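PDB 1ZZG: glucose-6-phosphate isomerase from Thermus thermophilus, which probably catalyses the reversible isomerization of glucose 6-phosphate to fructose 6-phosphate, a step shared by glycolysis and gluconeogenesis. Local coordinates for residues A[64-69]-A[117-122]; A[150-155]-A[173-178]; A[69-74]-A[95-100]. All blocks are in the same frame, centred on the assembly; numbering follows the deposited sequence.

Contact 1: residues A[64-69]-A[117-122]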
loop_
_atom_site.group_PDB
_atom_site.type_symbol
_atom_site.label_atom_id
_atom_site.label_comp_id
_atom_site.label_asym_id
_atom_site.label_seq_id
_atom_site.Cartn_x
_atom_site.Cartn_y
_atom_site.Cartn_z
ATOM N N PRO A 64 -15.064 -16.261 -22.986
ATOM C CA PRO A 64 -13.635 -16.579 -23.053
ATOM C C PRO A 64 -12.818 -15.560 -23.849
ATOM O O PRO A 64 -11.601 -15.683 -23.952
ATOM C CB PRO A 64 -13.629 -17.952 -23.712
ATOM C CG PRO A 64 -14.776 -17.833 -24.683
ATOM C CD PRO A 64 -15.844 -17.188 -23.829
ATOM N N TRP A 65 -13.490 -14.562 -24.411
ATOM C CA TRP A 65 -12.823 -13.530 -25.204
ATOM C C TRP A 65 -12.164 -12.429 -24.369
ATOM O O TRP A 65 -11.360 -11.654 -24.887
ATOM C CB TRP A 65 -13.824 -12.878 -26.156
ATOM C CG TRP A 65 -15.044 -12.378 -25.445
ATOM C CD1 TRP A 65 -16.205 -13.067 -25.222
ATOM C CD2 TRP A 65 -15.202 -11.109 -24.804
ATOM N NE1 TRP A 65 -17.075 -12.304 -24.478
ATOM C CE2 TRP A 65 -16.484 -11.097 -24.207
ATOM C CE3 TRP A 65 -14.383 -9.980 -24.674
ATOM C CZ2 TRP A 65 -16.968 -9.997 -23.488
ATOM C CZ3 TRP A 65 -14.863 -8.884 -23.958
ATOM C CH2 TRP A 65 -16.144 -8.903 -23.375
ATOM N N VAL A 66 -12.509 -12.351 -23.088
ATOM C CA VAL A 66 -11.954 -11.315 -22.220
ATOM C C VAL A 66 -10.464 -11.477 -21.917
ATOM O O VAL A 66 -10.030 -12.515 -21.417
ATOM C CB VAL A 66 -12.718 -11.243 -20.872
ATOM C CG1 VAL A 66 -12.039 -10.241 -19.940
ATOM C CG2 VAL A 66 -14.165 -10.838 -21.112
ATOM N N GLU A 67 -9.693 -10.436 -22.227
ATOM C CA GLU A 67 -8.256 -10.418 -21.965
ATOM C C GLU A 67 -7.961 -9.323 -20.947
ATOM O O GLU A 67 -6.942 -9.352 -20.263
ATOM C CB GLU A 67 -7.466 -10.147 -23.246
ATOM C CG GLU A 67 -7.252 -11.370 -24.128
ATOM C CD GLU A 67 -6.347 -11.079 -25.317
ATOM O OE1 GLU A 67 -5.311 -10.404 -25.126
ATOM O OE2 GLU A 67 -6.662 -11.532 -26.437
ATOM N N ASP A 68 -8.858 -8.347 -20.864
ATOM C CA ASP A 68 -8.706 -7.247 -19.920
ATOM C C ASP A 68 -10.009 -7.053 -19.156
ATOM O O ASP A 68 -11.077 -6.910 -19.747
ATOM C CB ASP A 68 -8.314 -5.964 -20.662
ATOM C CG ASP A 68 -6.903 -6.028 -21.234
ATOM O OD1 ASP A 68 -5.942 -5.674 -20.515
ATOM O OD2 ASP A 68 -6.751 -6.454 -22.400
ATOM N N PHE A 69 -9.908 -7.063 -17.831
ATOM C CA PHE A 69 -11.061 -6.899 -16.951
ATOM C C PHE A 69 -10.917 -5.563 -16.224
ATOM O O PHE A 69 -10.027 -5.407 -15.387
ATOM C CB PHE A 69 -11.079 -8.042 -15.931
ATOM C CG PHE A 69 -12.338 -8.127 -15.120
ATOM C CD1 PHE A 69 -13.293 -9.098 -15.400
ATOM C CD2 PHE A 69 -12.561 -7.256 -14.057
ATOM C CE1 PHE A 69 -14.454 -9.203 -14.632
ATOM C CE2 PHE A 69 -13.716 -7.351 -13.287
ATOM C CZ PHE A 69 -14.665 -8.329 -13.575
ATOM N N LYS A 117 -11.537 -6.676 -26.548
ATOM C CA LYS A 117 -11.012 -7.640 -25.581
ATOM C C LYS A 117 -11.222 -7.185 -24.142
ATOM O O LYS A 117 -10.700 -7.800 -23.210
ATOM C CB LYS A 117 -9.511 -7.835 -25.797
ATOM C CG LYS A 117 -9.102 -8.383 -27.148
ATOM C CD LYS A 117 -7.587 -8.310 -27.265
ATOM C CE LYS A 117 -7.037 -9.240 -28.331
ATOM N NZ LYS A 117 -5.544 -9.265 -28.291
ATOM N N THR A 118 -11.991 -6.116 -23.964
ATOM C CA THR A 118 -12.222 -5.562 -22.638
ATOM C C THR A 118 -13.621 -5.780 -22.067
ATOM O O THR A 118 -14.624 -5.577 -22.751
ATOM C CB THR A 118 -11.949 -4.035 -22.638
ATOM O OG1 THR A 118 -10.620 -3.784 -23.114
ATOM C CG2 THR A 118 -12.107 -3.460 -21.238
ATOM N N LEU A 119 -13.675 -6.211 -20.808
ATOM C CA LEU A 119 -14.943 -6.390 -20.115
ATOM C C LEU A 119 -14.932 -5.383 -18.971
ATOM O O LEU A 119 -13.962 -5.313 -18.212
ATOM C CB LEU A 119 -15.086 -7.803 -19.540
ATOM C CG LEU A 119 -16.350 -7.974 -18.688
ATOM C CD1 LEU A 119 -17.593 -7.738 -19.547
ATOM C CD2 LEU A 119 -16.384 -9.361 -18.079
ATOM N N VAL A 120 -15.994 -4.597 -18.858
ATOM C CA VAL A 120 -16.084 -3.603 -17.802
ATOM C C VAL A 120 -17.085 -4.075 -16.749
ATOM O O VAL A 120 -18.200 -4.478 -17.077
ATOM C CB VAL A 120 -16.525 -2.237 -18.366
ATOM C CG1 VAL A 120 -16.564 -1.195 -17.254
ATOM C CG2 VAL A 120 -15.563 -1.802 -19.466
ATOM N N ASN A 121 -16.671 -4.031 -15.488
ATOM C CA ASN A 121 -17.516 -4.461 -14.379
ATOM C C ASN A 121 -17.727 -3.294 -13.422
ATOM O O ASN A 121 -16.805 -2.907 -12.698
ATOM C CB ASN A 121 -16.836 -5.628 -13.644
ATOM C CG ASN A 121 -17.643 -6.149 -12.459
ATOM O OD1 ASN A 121 -17.093 -6.817 -11.583
ATOM N ND2 ASN A 121 -18.946 -5.860 -12.432
ATOM N N ALA A 122 -18.928 -2.721 -13.436
ATOM C CA ALA A 122 -19.252 -1.607 -12.551
ATOM C C ALA A 122 -19.768 -2.191 -11.242
ATOM O O ALA A 122 -20.823 -2.828 -11.207
ATOM C CB ALA A 122 -20.305 -0.725 -13.181
#
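Strands 68-72 and 118-124 start side by side as parallel neighbours, D68 paired with T118 and F69 with L119. One carbonyl opens the ladder: K117 O lies 3.0 Å from E67 N and accepts from D68 N as well, both donors in its carbonyl plane. D68 O takes L119 N at 2.9 Å, nearly along the C=O axis. L119, its CG anti to the backbone N, is the hub of the apolar face. V66 CG2 presses on L119 CB at 3.5 Å, while F69 lies alongside and brings CE1 to L119 CD2. Further along, the F69 ring tip, CZ, meets N121 CB at 3.5 Å, with ring and amide planes 83° apart; N121 ND2 is held by V156 O. W65 turns its ring edge to T118 O (3.5 Å from CZ3), and V66 CG2 sits over one indole face, offset toward its rim. F201 of helix 193-201 closes on V66, F69 and L119. At the partly exposed end, the extended chains of E67 and K117 run side by side to a salt bridge, E67 OE2 to K117 NZ 3.1 Å. A doubly used carbonyl and a side-by-side ion pair tie the preceding loop to its neighbour, the pair probably weakened by water.

Contact 2: residues A[150-155]-A[173-178]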
loop_
_atom_site.group_PDB
_atom_site.type_symbol
_atom_site.label_atom_id
_atom_site.label_comp_id
_atom_site.label_asym_id
_atom_site.label_seq_id
_atom_site.Cartn_x
_atom_site.Cartn_y
_atom_site.Cartn_z
ATOM N N ASP A 150 -22.660 -3.935 -29.946
ATOM C CA ASP A 150 -22.129 -4.993 -29.110
ATOM C C ASP A 150 -21.562 -4.486 -27.785
ATOM O O ASP A 150 -20.941 -5.247 -27.048
ATOM C CB ASP A 150 -21.054 -5.761 -29.879
ATOM C CG ASP A 150 -20.755 -7.109 -29.264
ATOM O OD1 ASP A 150 -21.708 -7.899 -29.084
ATOM O OD2 ASP A 150 -19.572 -7.377 -28.964
ATOM N N TRP A 151 -21.782 -3.213 -27.469
ATOM C CA TRP A 151 -21.254 -2.666 -26.223
ATOM C C TRP A 151 -21.845 -3.321 -24.976
ATOM O O TRP A 151 -21.127 -3.593 -24.014
ATOM C CB TRP A 151 -21.464 -1.144 -26.146
ATOM C CG TRP A 151 -22.887 -0.684 -25.942
ATOM C CD1 TRP A 151 -23.802 -0.386 -26.914
ATOM C CD2 TRP A 151 -23.541 -0.436 -24.686
ATOM N NE1 TRP A 151 -24.978 0.037 -26.344
ATOM C CE2 TRP A 151 -24.850 0.017 -24.979
ATOM C CE3 TRP A 151 -23.148 -0.550 -23.342
ATOM C CZ2 TRP A 151 -25.775 0.356 -23.975
ATOM C CZ3 TRP A 151 -24.068 -0.214 -22.342
ATOM C CH2 TRP A 151 -25.366 0.235 -22.667
ATOM N N ARG A 152 -23.147 -3.582 -24.993
ATOM C CA ARG A 152 -23.809 -4.186 -23.839
ATOM C C ARG A 152 -23.153 -5.455 -23.319
ATOM O O ARG A 152 -23.165 -5.707 -22.113
ATOM C CB ARG A 152 -25.276 -4.468 -24.158
ATOM C CG ARG A 152 -26.066 -3.208 -24.448
ATOM C CD ARG A 152 -27.561 -3.460 -24.556
ATOM N NE ARG A 152 -28.264 -2.203 -24.787
ATOM C CZ ARG A 152 -28.280 -1.562 -25.951
ATOM N NH1 ARG A 152 -27.643 -2.068 -27.001
ATOM N NH2 ARG A 152 -28.906 -0.398 -26.056
ATOM N N ARG A 153 -22.577 -6.254 -24.212
ATOM C CA ARG A 153 -21.942 -7.493 -23.789
ATOM C C ARG A 153 -20.650 -7.228 -23.026
ATOM O O ARG A 153 -20.176 -8.092 -22.288
ATOM C CB ARG A 153 -21.638 -8.387 -24.995
ATOM C CG ARG A 153 -21.252 -9.813 -24.611
ATOM C CD ARG A 153 -20.824 -10.658 -25.810
ATOM N NE ARG A 153 -20.474 -12.019 -25.401
ATOM C CZ ARG A 153 -19.893 -12.921 -26.190
ATOM N NH1 ARG A 153 -19.585 -12.619 -27.445
ATOM N NH2 ARG A 153 -19.612 -14.128 -25.722
ATOM N N HIS A 154 -20.086 -6.034 -23.204
ATOM C CA HIS A 154 -18.831 -5.677 -22.551
ATOM C C HIS A 154 -18.990 -4.954 -21.209
ATOM O O HIS A 154 -18.002 -4.523 -20.612
ATOM C CB HIS A 154 -17.979 -4.830 -23.506
ATOM C CG HIS A 154 -17.507 -5.578 -24.715
ATOM N ND1 HIS A 154 -16.189 -5.934 -24.904
ATOM C CD2 HIS A 154 -18.184 -6.068 -25.782
ATOM C CE1 HIS A 154 -16.074 -6.610 -26.034
ATOM N NE2 HIS A 154 -17.270 -6.707 -26.585
ATOM N N LEU A 155 -20.228 -4.816 -20.743
ATOM C CA LEU A 155 -20.495 -4.159 -19.467
ATOM C C LEU A 155 -21.358 -5.046 -18.574
ATOM O O LEU A 155 -22.478 -5.414 -18.936
ATOM C CB LEU A 155 -21.201 -2.815 -19.681
ATOM C CG LEU A 155 -21.601 -2.074 -18.398
ATOM C CD1 LEU A 155 -20.359 -1.737 -17.588
ATOM C CD2 LEU A 155 -22.364 -0.803 -18.750
ATOM N N GLU A 173 -31.015 -1.278 -19.764
ATOM C CA GLU A 173 -30.164 -1.637 -20.892
ATOM C C GLU A 173 -30.024 -3.130 -21.174
ATOM O O GLU A 173 -29.408 -3.518 -22.169
ATOM C CB GLU A 173 -28.773 -1.037 -20.694
ATOM C CG GLU A 173 -28.736 0.483 -20.701
ATOM C CD GLU A 173 -29.157 1.076 -22.038
ATOM O OE1 GLU A 173 -29.219 0.330 -23.039
ATOM O OE2 GLU A 173 -29.418 2.297 -22.087
ATOM N N GLY A 174 -30.586 -3.968 -20.309
ATOM C CA GLY A 174 -30.484 -5.401 -20.523
ATOM C C GLY A 174 -29.064 -5.898 -20.331
ATOM O O GLY A 174 -28.556 -6.708 -21.118
ATOM N N LEU A 175 -28.421 -5.407 -19.278
ATOM C CA LEU A 175 -27.049 -5.788 -18.970
ATOM C C LEU A 175 -27.013 -6.946 -17.989
ATOM O O LEU A 175 -27.914 -7.098 -17.162
ATOM C CB LEU A 175 -26.301 -4.604 -18.353
ATOM C CG LEU A 175 -26.361 -3.290 -19.133
ATOM C CD1 LEU A 175 -25.634 -2.208 -18.357
ATOM C CD2 LEU A 175 -25.748 -3.483 -20.514
ATOM N N LYS A 176 -25.974 -7.767 -18.080
ATOM C CA LYS A 176 -25.837 -8.872 -17.144
ATOM C C LYS A 176 -25.594 -8.195 -15.803
ATOM O O LYS A 176 -24.888 -7.187 -15.724
ATOM C CB LYS A 176 -24.633 -9.744 -17.487
ATOM C CG LYS A 176 -24.491 -10.965 -16.589
ATOM C CD LYS A 176 -25.640 -11.942 -16.812
ATOM C CE LYS A 176 -25.473 -13.210 -15.988
ATOM N NZ LYS A 176 -25.538 -12.916 -14.535
ATOM N N ALA A 177 -26.184 -8.733 -14.748
ATOM C CA ALA A 177 -26.001 -8.132 -13.439
ATOM C C ALA A 177 -25.936 -9.183 -12.347
ATOM O O ALA A 177 -26.641 -10.194 -12.383
ATOM C CB ALA A 177 -27.128 -7.145 -13.156
ATOM N N PHE A 178 -25.058 -8.938 -11.387
ATOM C CA PHE A 178 -24.884 -9.829 -10.259
ATOM C C PHE A 178 -25.302 -9.038 -9.036
ATOM O O PHE A 178 -25.246 -7.809 -9.037
ATOM C CB PHE A 178 -23.427 -10.277 -10.167
ATOM C CG PHE A 178 -23.055 -11.316 -11.185
ATOM C CD1 PHE A 178 -23.405 -12.649 -10.994
ATOM C CD2 PHE A 178 -22.357 -10.963 -12.334
ATOM C CE1 PHE A 178 -23.063 -13.618 -11.929
ATOM C CE2 PHE A 178 -22.006 -11.921 -13.279
ATOM C CZ PHE A 178 -22.359 -13.252 -13.077
HETATM O O HOH W 1 -23.969 -7.449 -19.980
#
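W151 opens the contact on the 3-10 segment that leads from helix 130-147 towards strand 155-159. Its CG occupies the crowded position between the backbone N and the carbonyl carbon (chi1 71°), and the six-membered side of the indole reaches E173: E173 OE1 lies near the ring plane at the edge, 3.6 Å from W151 CZ2. Around the same ring, W151 CZ3 approaches L175 CD2 at 4.1 Å, and R152 CG lies over the centre of one face. R152 carries the polar part. Its chain, extended from CG to NE, crosses E173 at about a right angle and grips one oxygen side-on with two nitrogens: R152 NH2 is 3.1 Å and R152 NE 3.2 Å from E173 OE1. The NE bond uses the anti lone pair of that oxygen, whereas NH2 meets it nearly along the C-O axis; both N-H...O angles, 140° and 144°, are bent, as sharing a single acceptor requires. The E173 chain, bent at chi2, delivers the carboxylate from the end of helix 165-173, which G174 leaves with positive phi. This is the helix-to-strand return of a parallel alpha/beta sheet in which 176-179 is an outermost strand of the chain and pairs with 155-159. L155, its CG anti to the backbone N, sends CD2 to L175 CD1 at 3.6 Å, and F169 of helix 165-173 packs on both leucines. L155 O and K176 N are 4.3 Å apart, and a water joins them, donating to L155 O (2.7 Å) and accepting from K176 N (2.8 Å).

Contact 3: residues A[69-74]-A[95-100]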
loop_
_atom_site.group_PDB
_atom_site.type_symbol
_atom_site.label_atom_id
_atom_site.label_comp_id
_atom_site.label_asym_id
_atom_site.label_seq_id
_atom_site.Cartn_x
_atom_site.Cartn_y
_atom_site.Cartn_z
ATOM N N PHE A 69 -9.908 -7.063 -17.831
ATOM C CA PHE A 69 -11.061 -6.899 -16.951
ATOM C C PHE A 69 -10.917 -5.563 -16.224
ATOM O O PHE A 69 -10.027 -5.407 -15.387
ATOM C CB PHE A 69 -11.079 -8.042 -15.931
ATOM C CG PHE A 69 -12.338 -8.127 -15.120
ATOM C CD1 PHE A 69 -13.293 -9.098 -15.400
ATOM C CD2 PHE A 69 -12.561 -7.256 -14.057
ATOM C CE1 PHE A 69 -14.454 -9.203 -14.632
ATOM C CE2 PHE A 69 -13.716 -7.351 -13.287
ATOM C CZ PHE A 69 -14.665 -8.329 -13.575
ATOM N N VAL A 70 -11.775 -4.600 -16.548
ATOM C CA VAL A 70 -11.715 -3.289 -15.906
ATOM C C VAL A 70 -12.768 -3.207 -14.802
ATOM O O VAL A 70 -13.967 -3.132 -15.079
ATOM C CB VAL A 70 -11.963 -2.137 -16.926
ATOM C CG1 VAL A 70 -12.008 -0.794 -16.201
ATOM C CG2 VAL A 70 -10.864 -2.134 -17.995
ATOM N N LEU A 71 -12.321 -3.227 -13.550
ATOM C CA LEU A 71 -13.257 -3.147 -12.439
ATOM C C LEU A 71 -13.397 -1.703 -11.981
ATOM O O LEU A 71 -12.457 -1.120 -11.444
ATOM C CB LEU A 71 -12.786 -4.023 -11.269
ATOM C CG LEU A 71 -13.830 -4.426 -10.213
ATOM C CD1 LEU A 71 -13.178 -5.403 -9.230
ATOM C CD2 LEU A 71 -14.376 -3.195 -9.480
ATOM N N ILE A 72 -14.565 -1.118 -12.214
ATOM C CA ILE A 72 -14.812 0.254 -11.794
ATOM C C ILE A 72 -15.512 0.163 -10.445
ATOM O O ILE A 72 -16.703 -0.154 -10.365
ATOM C CB ILE A 72 -15.712 1.020 -12.798
ATOM C CG1 ILE A 72 -15.120 0.929 -14.212
ATOM C CG2 ILE A 72 -15.832 2.481 -12.362
ATOM C CD1 ILE A 72 -15.845 1.765 -15.275
ATOM N N GLY A 73 -14.757 0.417 -9.381
ATOM C CA GLY A 73 -15.320 0.331 -8.047
ATOM C C GLY A 73 -14.327 0.862 -7.041
ATOM O O GLY A 73 -13.128 0.955 -7.323
ATOM N N ILE A 74 -14.811 1.184 -5.849
ATOM C CA ILE A 74 -13.930 1.748 -4.849
ATOM C C ILE A 74 -14.256 1.241 -3.445
ATOM O O ILE A 74 -15.375 0.814 -3.173
ATOM C CB ILE A 74 -14.021 3.291 -4.929
ATOM C CG1 ILE A 74 -12.812 3.938 -4.255
ATOM C CG2 ILE A 74 -15.322 3.773 -4.306
ATOM C CD1 ILE A 74 -12.704 5.417 -4.566
ATOM N N PHE A 95 -6.039 -7.285 -15.125
ATOM C CA PHE A 95 -7.032 -6.526 -14.375
ATOM C C PHE A 95 -6.619 -5.071 -14.198
ATOM O O PHE A 95 -5.443 -4.761 -13.956
ATOM C CB PHE A 95 -7.274 -7.192 -13.017
ATOM C CG PHE A 95 -8.078 -8.456 -13.103
ATOM C CD1 PHE A 95 -9.453 -8.438 -12.875
ATOM C CD2 PHE A 95 -7.470 -9.663 -13.445
ATOM C CE1 PHE A 95 -10.216 -9.598 -12.988
ATOM C CE2 PHE A 95 -8.225 -10.839 -13.561
ATOM C CZ PHE A 95 -9.601 -10.804 -13.333
ATOM N N HIS A 96 -7.598 -4.183 -14.336
ATOM C CA HIS A 96 -7.385 -2.742 -14.218
ATOM C C HIS A 96 -8.440 -2.237 -13.249
ATOM O O HIS A 96 -9.631 -2.485 -13.434
ATOM C CB HIS A 96 -7.554 -2.092 -15.591
ATOM C CG HIS A 96 -6.770 -2.773 -16.669
ATOM N ND1 HIS A 96 -5.404 -2.636 -16.798
ATOM C CD2 HIS A 96 -7.152 -3.644 -17.634
ATOM C CE1 HIS A 96 -4.978 -3.394 -17.792
ATOM N NE2 HIS A 96 -6.018 -4.017 -18.317
ATOM N N TYR A 97 -8.003 -1.525 -12.220
ATOM C CA TYR A 97 -8.919 -1.048 -11.194
ATOM C C TYR A 97 -9.146 0.455 -11.188
ATOM O O TYR A 97 -8.224 1.236 -10.938
ATOM C CB TYR A 97 -8.401 -1.495 -9.821
ATOM C CG TYR A 97 -8.289 -3.000 -9.676
ATOM C CD1 TYR A 97 -9.364 -3.755 -9.201
ATOM C CD2 TYR A 97 -7.129 -3.676 -10.059
ATOM C CE1 TYR A 97 -9.291 -5.143 -9.114
ATOM C CE2 TYR A 97 -7.045 -5.076 -9.971
ATOM C CZ TYR A 97 -8.133 -5.799 -9.499
ATOM O OH TYR A 97 -8.077 -7.176 -9.420
ATOM N N LEU A 98 -10.378 0.858 -11.476
ATOM C CA LEU A 98 -10.724 2.269 -11.451
ATOM C C LEU A 98 -11.294 2.561 -10.066
ATOM O O LEU A 98 -12.514 2.600 -9.867
ATOM C CB LEU A 98 -11.751 2.614 -12.533
ATOM C CG LEU A 98 -11.198 3.517 -13.640
ATOM C CD1 LEU A 98 -10.276 2.688 -14.546
ATOM C CD2 LEU A 98 -12.346 4.126 -14.455
ATOM N N ASP A 99 -10.381 2.728 -9.112
ATOM C CA ASP A 99 -10.712 3.024 -7.720
ATOM C C ASP A 99 -10.209 4.438 -7.444
ATOM O O ASP A 99 -9.702 4.746 -6.364
ATOM C CB ASP A 99 -10.008 2.025 -6.798
ATOM C CG ASP A 99 -8.499 2.014 -6.990
ATOM O OD1 ASP A 99 -8.030 2.552 -8.017
ATOM O OD2 ASP A 99 -7.781 1.464 -6.121
ATOM N N HIS A 100 -10.352 5.292 -8.450
ATOM C CA HIS A 100 -9.899 6.673 -8.356
ATOM C C HIS A 100 -10.506 7.425 -9.539
ATOM O O HIS A 100 -11.140 6.821 -10.411
ATOM C CB HIS A 100 -8.380 6.703 -8.465
ATOM C CG HIS A 100 -7.886 6.307 -9.819
ATOM N ND1 HIS A 100 -7.818 7.194 -10.872
ATOM C CD2 HIS A 100 -7.521 5.102 -10.317
ATOM C CE1 HIS A 100 -7.432 6.552 -11.959
ATOM N NE2 HIS A 100 -7.246 5.282 -11.651
#
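Apolar side chains pack on both faces of the parallel pair 69-72 and 95-98. On one face I72 and L98 lie side by side, I72 CG2 4.1 Å from L98 CB, and V70 CG1 reaches L98 CD1; F139 of helix 130-147 packs on I72 and L98 alike. On the other, L71 CD1 approaches Y97 CE1 at 3.9 Å, and the rings of F69 and F95 meet obliquely, planes 37° apart and F95 CE1 only 3.3 Å from F69 CG. F95 CG, anti to the carbonyl carbon (chi1 -74°), swings its ring across the gap between the strands. Four backbone bonds zip the pair: H96 N to F69 O, L71 N to H96 O at 2.8 Å and nearly along the C=O axis, L98 N to L71 O, and G73 N to L98 O. The last is the longest, 3.2 Å with an N-H...O angle of 138° and the donor above the carbonyl plane, where L98 centres an inverse gamma turn. Together with helix 79-88 the strands form a right-handed beta-alpha-beta unit of the sugar isomerase (SIS) fold. Polar tips lie at the margins. H96 bonds D68 through NE2, Y97 OH meets E85, and D99 OD2 makes salt bridges to K82 and to K290 of the second subunit. I74 CD1 rests 3.6 Å from D99 O, its side chain about 8 Å from that of K406, a predicted active-site residue. The regular ladder thus loosens where the strands reach the subunit interface, and the two lysines would probably keep D99 ionised.

All three contacts belong to one five-stranded parallel sheet, ordered 94-98, 68-72, 118-124, 155-159, 176-179. Contacts 1 and 3 are buried and take opposite sides of strand 68-72: they share F69, and D68 of contact 1 holds H96 of contact 3. Contact 3 is nested within the chain loop that contact 1 closes; contact 2 follows later, partly buried at the far edge. Contacts 1 and 2 touch through H154, bonded to T118 and V120. Contacts 1 and 3 rest on backbone ladders, contact 1 adding an ion pair; contact 2 lacks a direct backbone bond and relies on an arginine-glutamate bridge, apolar packing and a water. Contact 3 reaches the second subunit; contact 1 touches no other chain.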